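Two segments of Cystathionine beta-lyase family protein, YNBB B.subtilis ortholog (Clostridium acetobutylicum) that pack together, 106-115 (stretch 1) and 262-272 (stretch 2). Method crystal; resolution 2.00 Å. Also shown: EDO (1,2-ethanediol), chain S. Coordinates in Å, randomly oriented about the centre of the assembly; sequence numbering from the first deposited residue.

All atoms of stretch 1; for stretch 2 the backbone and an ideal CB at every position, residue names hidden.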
ATOM      1  N   GLY D 106      14.723 -23.109  -3.406  1.00 31.77           N
ATOM      2  CA  GLY D 106      14.792 -23.543  -4.801  1.00 31.50           C
ATOM      3  C   GLY D 106      15.648 -22.675  -5.712  1.00 33.18           C
ATOM      4  O   GLY D 106      16.398 -23.201  -6.528  1.00 31.00           O
ATOM      5  N   ALA D 107      15.531 -21.353  -5.590  1.00 31.33           N
ATOM      6  CA  ALA D 107      16.290 -20.434  -6.415  1.00 28.69           C
ATOM      7  C   ALA D 107      17.800 -20.583  -6.101  1.00 30.69           C
ATOM      8  O   ALA D 107      18.648 -20.492  -6.993  1.00 30.28           O
ATOM      9  CB  ALA D 107      15.816 -18.999  -6.179  1.00 27.70           C
ATOM     10  N   ALA D 108      18.134 -20.773  -4.823  1.00 33.16           N
ATOM     11  CA  ALA D 108      19.524 -20.956  -4.406  1.00 33.22           C
ATOM     12  C   ALA D 108      20.095 -22.237  -5.028  1.00 29.91           C
ATOM     13  O   ALA D 108      21.226 -22.239  -5.486  1.00 30.47           O
ATOM     14  CB  ALA D 108      19.668 -20.970  -2.895  1.00 29.51           C
ATOM     15  N   LEU D 109      19.282 -23.299  -5.114  1.00 31.16           N
ATOM     16  CA  LEU D 109      19.707 -24.540  -5.715  1.00 32.51           C
ATOM     17  C   LEU D 109      19.805 -24.453  -7.238  1.00 32.44           C
ATOM     18  O   LEU D 109      20.876 -24.702  -7.795  1.00 33.31           O
ATOM     19  CB  LEU D 109      18.792 -25.688  -5.289  1.00 32.75           C
ATOM     20  CG  LEU D 109      18.749 -25.943  -3.760  1.00 30.10           C
ATOM     21  CD1 LEU D 109      17.569 -26.891  -3.390  1.00 28.04           C
ATOM     22  CD2 LEU D 109      20.116 -26.453  -3.311  1.00 30.04           C
ATOM     23  N   PHE D 110      18.712 -24.073  -7.905  1.00 30.21           N
ATOM     24  CA  PHE D 110      18.709 -23.961  -9.354  1.00 27.68           C
ATOM     25  C   PHE D 110      19.838 -23.084  -9.829  1.00 28.23           C
ATOM     26  O   PHE D 110      20.576 -23.443 -10.721  1.00 30.78           O
ATOM     27  CB  PHE D 110      17.391 -23.426  -9.902  1.00 28.37           C
ATOM     28  CG  PHE D 110      16.392 -24.483 -10.207  1.00 32.53           C
ATOM     29  CD1 PHE D 110      16.488 -25.221 -11.369  1.00 34.15           C
ATOM     30  CD2 PHE D 110      15.341 -24.742  -9.336  1.00 35.25           C
ATOM     31  CE1 PHE D 110      15.565 -26.245 -11.666  1.00 34.49           C
ATOM     32  CE2 PHE D 110      14.419 -25.786  -9.623  1.00 38.39           C
ATOM     33  CZ  PHE D 110      14.539 -26.516 -10.796  1.00 32.66           C
ATOM     34  N   GLY D 111      20.006 -21.941  -9.203  1.00 26.07           N
ATOM     35  CA  GLY D 111      21.022 -21.026  -9.674  1.00 28.21           C
ATOM     36  C   GLY D 111      22.442 -21.541  -9.655  1.00 29.72           C
ATOM     37  O   GLY D 111      23.275 -21.137 -10.498  1.00 30.60           O
ATOM     38  N   ASN D 112      22.718 -22.443  -8.724  1.00 30.13           N
ATOM     39  CA  ASN D 112      24.070 -22.934  -8.486  1.00 27.38           C
ATOM     40  C   ASN D 112      24.339 -24.340  -8.970  1.00 29.23           C
ATOM     41  O   ASN D 112      25.324 -24.962  -8.597  1.00 27.87           O
ATOM     42  CB  ASN D 112      24.404 -22.711  -7.003  1.00 27.46           C
ATOM     43  CG  ASN D 112      24.691 -21.234  -6.694  1.00 28.12           C
ATOM     44  OD1 ASN D 112      25.708 -20.741  -7.123  1.00 29.66           O
ATOM     45  ND2 ASN D 112      23.761 -20.505  -5.989  1.00 26.11           N
ATOM     46  N   LEU D 113      23.473 -24.823  -9.852  1.00 29.74           N
ATOM     47  CA  LEU D 113      23.572 -26.160 -10.422  1.00 28.48           C
ATOM     48  C   LEU D 113      23.331 -26.109 -11.924  1.00 29.63           C
ATOM     49  O   LEU D 113      22.568 -25.287 -12.424  1.00 28.16           O
ATOM     50  CB  LEU D 113      22.550 -27.117  -9.789  1.00 28.21           C
ATOM     51  CG  LEU D 113      22.930 -27.481  -8.349  1.00 31.81           C
ATOM     52  CD1 LEU D 113      21.721 -27.988  -7.569  1.00 31.74           C
ATOM     53  CD2 LEU D 113      24.135 -28.434  -8.282  1.00 26.74           C
ATOM     54  N   ARG D 114      23.984 -27.028 -12.625  1.00 31.29           N
ATOM     55  CA  ARG D 114      23.896 -27.155 -14.070  1.00 31.36           C
ATOM     56  C   ARG D 114      23.769 -28.629 -14.459  1.00 30.23           C
ATOM     57  O   ARG D 114      24.005 -29.542 -13.648  1.00 30.90           O
ATOM     58  CB  ARG D 114      25.154 -26.571 -14.737  1.00 32.49           C
ATOM     59  CG  ARG D 114      25.374 -25.062 -14.457  1.00 30.28           C
ATOM     60  CD  ARG D 114      24.343 -24.150 -15.102  1.00 34.29           C
ATOM     61  NE  ARG D 114      24.793 -22.754 -14.991  1.00 34.37           N
ATOM     62  CZ  ARG D 114      24.493 -21.921 -14.000  1.00 32.71           C
ATOM     63  NH1 ARG D 114      23.716 -22.304 -13.019  1.00 37.63           N
ATOM     64  NH2 ARG D 114      24.977 -20.677 -13.994  1.00 36.11           N
ATOM     65  N   PRO D 115      23.369 -28.870 -15.694  1.00 30.42           N
ATOM     66  CA  PRO D 115      23.250 -30.256 -16.102  1.00 28.42           C
ATOM     67  C   PRO D 115      24.554 -31.033 -15.894  1.00 31.61           C
ATOM     68  O   PRO D 115      25.643 -30.528 -16.213  1.00 31.64           O
ATOM     69  CB  PRO D 115      22.905 -30.136 -17.600  1.00 29.13           C
ATOM     70  CG  PRO D 115      22.304 -28.783 -17.746  1.00 29.61           C
ATOM     71  CD  PRO D 115      22.996 -27.927 -16.770  1.00 31.60           C
ATOM     72  N   UNK D 262      29.331 -14.780  -5.418  1.00 29.82           N
ATOM     73  CA  UNK D 262      29.210 -15.615  -6.593  1.00 31.64           C
ATOM     74  C   UNK D 262      27.921 -16.420  -6.540  1.00 31.29           C
ATOM     75  O   UNK D 262      27.218 -16.471  -7.510  1.00 28.35           O
ATOM     76  CB  UNK D 262      30.419 -16.544  -6.719  1.00 31.64           C
ATOM     77  N   UNK D 263      27.610 -17.047  -5.401  1.00 31.29           N
ATOM     78  CA  UNK D 263      26.466 -17.947  -5.315  1.00 30.72           C
ATOM     79  C   UNK D 263      25.130 -17.208  -5.162  1.00 28.79           C
ATOM     80  O   UNK D 263      24.101 -17.630  -5.731  1.00 28.70           O
ATOM     81  CB  UNK D 263      26.659 -18.906  -4.139  1.00 30.72           C
ATOM     82  N   UNK D 264      25.153 -16.054  -4.497  1.00 28.63           N
ATOM     83  CA  UNK D 264      23.944 -15.252  -4.359  1.00 26.94           C
ATOM     84  C   UNK D 264      23.618 -14.706  -5.731  1.00 29.41           C
ATOM     85  O   UNK D 264      22.467 -14.782  -6.178  1.00 30.55           O
ATOM     86  CB  UNK D 264      24.114 -14.129  -3.334  1.00 26.94           C
ATOM     87  N   UNK D 265      24.623 -14.178  -6.433  1.00 26.98           N
ATOM     88  CA  UNK D 265      24.373 -13.636  -7.757  1.00 28.30           C
ATOM     89  C   UNK D 265      23.789 -14.674  -8.721  1.00 26.24           C
ATOM     90  O   UNK D 265      22.859 -14.356  -9.500  1.00 30.54           O
ATOM     91  CB  UNK D 265      25.672 -13.068  -8.332  1.00 28.30           C
ATOM     92  N   UNK D 266      24.311 -15.902  -8.707  1.00 29.47           N
ATOM     93  CA  UNK D 266      23.737 -16.913  -9.591  1.00 26.21           C
ATOM     94  C   UNK D 266      22.242 -17.202  -9.279  1.00 29.20           C
ATOM     95  O   UNK D 266      21.418 -17.492 -10.193  1.00 28.54           O
ATOM     96  CB  UNK D 266      24.551 -18.204  -9.478  1.00 26.21           C
ATOM     97  N   UNK D 267      21.923 -17.229  -7.994  1.00 29.88           N
ATOM     98  CA  UNK D 267      20.556 -17.398  -7.541  1.00 31.98           C
ATOM     99  C   UNK D 267      19.684 -16.293  -8.073  1.00 31.26           C
ATOM    100  O   UNK D 267      18.537 -16.555  -8.469  1.00 30.64           O
ATOM    101  CB  UNK D 267      20.490 -17.438  -6.013  1.00 31.98           C
ATOM    102  N   UNK D 268      20.183 -15.046  -8.072  1.00 31.66           N
ATOM    103  CA  UNK D 268      19.354 -13.952  -8.579  1.00 30.05           C
ATOM    104  C   UNK D 268      18.912 -14.134 -10.051  1.00 29.50           C
ATOM    105  O   UNK D 268      17.867 -13.604 -10.454  1.00 30.56           O
ATOM    106  CB  UNK D 268      20.123 -12.637  -8.439  1.00 30.05           C
ATOM    107  N   UNK D 269      19.719 -14.796 -10.858  1.00 28.22           N
ATOM    108  CA  UNK D 269      19.402 -15.020 -12.285  1.00 29.65           C
ATOM    109  C   UNK D 269      18.313 -16.038 -12.459  1.00 28.77           C
ATOM    110  O   UNK D 269      17.621 -16.052 -13.508  1.00 28.37           O
ATOM    111  CB  UNK D 269      20.645 -15.474 -13.054  1.00 29.65           C
ATOM    112  N   UNK D 270      18.164 -16.923 -11.469  1.00 28.67           N
ATOM    113  CA  UNK D 270      17.012 -17.838 -11.424  1.00 29.87           C
ATOM    114  C   UNK D 270      15.743 -17.138 -10.935  1.00 32.14           C
ATOM    115  O   UNK D 270      14.622 -17.430 -11.388  1.00 31.36           O
ATOM    116  CB  UNK D 270      17.323 -19.030 -10.517  1.00 29.87           C
ATOM    117  N   UNK D 271      15.923 -16.204 -10.010  1.00 30.64           N
ATOM    118  CA  UNK D 271      14.787 -15.482  -9.463  1.00 31.04           C
ATOM    119  C   UNK D 271      14.170 -14.578 -10.500  1.00 32.29           C
ATOM    120  O   UNK D 271      12.960 -14.467 -10.553  1.00 36.58           O
ATOM    121  CB  UNK D 271      15.205 -14.667  -8.237  1.00 31.04           C
ATOM    122  N   UNK D 272      14.985 -13.872 -11.278  1.00 31.13           N
ATOM    123  CA  UNK D 272      14.459 -13.047 -12.344  1.00 26.02           C
ATOM    124  C   UNK D 272      14.925 -13.740 -13.590  1.00 31.36           C
ATOM    125  O   UNK D 272      14.460 -14.830 -13.853  1.00 30.33           O
ATOM    126  CB  UNK D 272      14.920 -11.590 -12.267  1.00 26.02           C
TER
HETATM  127  C1  EDO S 429      16.669 -23.578 -14.333  1.00 44.53           C
HETATM  128  O1  EDO S 429      17.030 -22.429 -13.562  1.00 46.84           O
HETATM  129  C2  EDO S 429      16.154 -23.074 -15.645  1.00 47.93           C
HETATM  130  O2  EDO S 429      14.716 -22.963 -15.630  1.00 38.60           O

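The helix spanning 262-271 crosses helix 106-111 at 104°, with an axial approach of 7.4 Å; the CA-to-CB directions run from toward (266, 270) through sideways to away.

At position 262 the ideal CB has nothing of stretch 1 within 5.5 Å, and many side chains would suit; it is Glu262, which makes no contact.

Position 263 points sideways, its ideal CB 3.6 Å from Asn112 OD1. A polar or aromatic residue could lie beside that amide. The backbone contributes too: Asn112 ND2 donates to the carbonyl O of 263 at 2.9 Å and 172°, a bond any residue here could accept. Tyr263 is deposited; its CD1 lies 3.3 Å from Asn112 OD1.

Positions 264 and 265 point away and are unconstrained by stretch 1. They are Val264 and Thr265.

Position 266 points toward stretch 1. Its ideal CB is 3.4 Å from Gly111 O and 5.2 Å from Arg114 NH2, so an acceptor on a flexible chain, such as Glu or Gln, would suit. Gln266 bends through chi1 and chi2 both m, and its OE1 accepts from Arg114 NH2 at 2.9 Å, near the guanidinium plane. Arg114 NH1 meanwhile donates to Gly111 O (2.8 Å), which helps fix the guanidinium.

At 267 the CA atoms of the two stretches come nearest: its CA is 4.2 Å from Gly111 CA. A CB on Gly111 would sit 2.7 Å from this CA and 2.7 Å from the O of 266, a clash in both cases. The ideal CB of 267, pointing sideways, is 3.7 Å from Ala107 O and 4.0 Å from Ala108 CA, favouring a small residue. Ala267 fits, its CB 4.0 Å from Ala108 CA.

Position 268 points away and 269 sideways, neither ideal CB within 5.5 Å of stretch 1. Thr268 turns its OG1 to Thr265 O (2.6 Å); Phe269 stays clear of stretch 1.

Position 270 points toward stretch 1, its ideal CB 4.4 Å from Phe110 CB, with the Phe110 ring beyond. A long chain with a flat or cationic end, or an aromatic, could use that ring. Arg270 packs its CG 3.7 Å from Ala107 CA, then lays its guanidinium on the ring: planes at 15°, CZ 4.0 Å from the centroid and 20° off the normal, a stacked cation-pi pair. Its NH1 also donates a weak hydrogen bond to O1 of the ethanediol (3.3 Å).

Position 271 points sideways, its ideal CB 4.8 Å from Ala107 CB, suiting a modest apolar residue. Val271 places CG2 3.4 Å from Ala107 CB.

Position 272, out of reach, is the first to leave helical angles (-112/-109); it is Thr272.

Stretch 2, residues 262-272: EYVTQATFRVT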
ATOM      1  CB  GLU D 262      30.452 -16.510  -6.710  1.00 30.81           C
ATOM      2  CG  GLU D 262      30.374 -17.617  -7.728  1.00 44.04           C
ATOM      3  CD  GLU D 262      31.653 -18.482  -7.777  1.00 51.35           C
ATOM      4  OE1 GLU D 262      32.555 -18.316  -6.915  1.00 47.02           O
ATOM      5  OE2 GLU D 262      31.732 -19.357  -8.673  1.00 47.80           O
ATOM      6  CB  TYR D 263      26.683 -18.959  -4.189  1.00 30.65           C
ATOM      7  CG  TYR D 263      28.037 -19.640  -4.272  1.00 29.15           C
ATOM      8  CD1 TYR D 263      28.538 -20.084  -5.492  1.00 28.09           C
ATOM      9  CD2 TYR D 263      28.809 -19.852  -3.139  1.00 26.75           C
ATOM     10  CE1 TYR D 263      29.781 -20.718  -5.580  1.00 30.89           C
ATOM     11  CE2 TYR D 263      30.043 -20.518  -3.203  1.00 29.59           C
ATOM     12  CZ  TYR D 263      30.534 -20.946  -4.425  1.00 33.23           C
ATOM     13  OH  TYR D 263      31.799 -21.592  -4.527  1.00 27.79           O
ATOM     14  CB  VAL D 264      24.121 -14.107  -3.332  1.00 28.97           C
ATOM     15  CG1 VAL D 264      22.872 -13.213  -3.306  1.00 26.33           C
ATOM     16  CG2 VAL D 264      24.393 -14.716  -1.941  1.00 23.73           C
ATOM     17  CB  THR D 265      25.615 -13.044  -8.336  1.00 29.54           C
ATOM     18  OG1 THR D 265      25.915 -11.902  -7.571  1.00 29.80           O
ATOM     19  CG2 THR D 265      25.432 -12.616  -9.819  1.00 32.59           C
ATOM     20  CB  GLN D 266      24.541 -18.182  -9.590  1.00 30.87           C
ATOM     21  CG  GLN D 266      25.903 -18.136 -10.328  1.00 30.32           C
ATOM     22  CD  GLN D 266      25.812 -17.636 -11.768  1.00 33.43           C
ATOM     23  OE1 GLN D 266      25.078 -18.173 -12.606  1.00 32.19           O
ATOM     24  NE2 GLN D 266      26.573 -16.598 -12.054  1.00 28.36           N
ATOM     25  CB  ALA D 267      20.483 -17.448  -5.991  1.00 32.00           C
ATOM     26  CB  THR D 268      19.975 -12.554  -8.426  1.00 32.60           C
ATOM     27  OG1 THR D 268      21.084 -12.445  -9.313  1.00 31.70           O
ATOM     28  CG2 THR D 268      20.379 -12.245  -6.927  1.00 25.09           C
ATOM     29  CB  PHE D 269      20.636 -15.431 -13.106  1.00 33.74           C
ATOM     30  CG  PHE D 269      21.735 -14.389 -13.143  1.00 30.06           C
ATOM     31  CD1 PHE D 269      21.447 -13.047 -13.291  1.00 40.37           C
ATOM     32  CD2 PHE D 269      23.070 -14.776 -13.059  1.00 31.67           C
ATOM     33  CE1 PHE D 269      22.467 -12.093 -13.332  1.00 34.69           C
ATOM     34  CE2 PHE D 269      24.086 -13.832 -13.094  1.00 33.82           C
ATOM     35  CZ  PHE D 269      23.781 -12.500 -13.245  1.00 30.64           C
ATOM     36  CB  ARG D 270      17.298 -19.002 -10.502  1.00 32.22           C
ATOM     37  CG  ARG D 270      16.078 -19.795 -10.091  1.00 33.87           C
ATOM     38  CD  ARG D 270      15.404 -20.508 -11.258  1.00 35.00           C
ATOM     39  NE  ARG D 270      14.087 -20.987 -10.811  1.00 38.44           N
ATOM     40  CZ  ARG D 270      13.483 -22.052 -11.305  1.00 30.80           C
ATOM     41  NH1 ARG D 270      14.055 -22.761 -12.254  1.00 33.07           N
ATOM     42  NH2 ARG D 270      12.302 -22.424 -10.847  1.00 38.41           N
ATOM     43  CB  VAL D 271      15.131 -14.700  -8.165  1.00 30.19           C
ATOM     44  CG1 VAL D 271      13.877 -13.901  -7.695  1.00 25.17           C
ATOM     45  CG2 VAL D 271      15.600 -15.680  -7.067  1.00 31.08           C
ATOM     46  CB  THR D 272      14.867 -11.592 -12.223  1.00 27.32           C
ATOM     47  OG1 THR D 272      16.287 -11.450 -12.287  1.00 33.00           O
ATOM     48  CG2 THR D 272      14.358 -10.980 -10.885  1.00 24.96           C
TER
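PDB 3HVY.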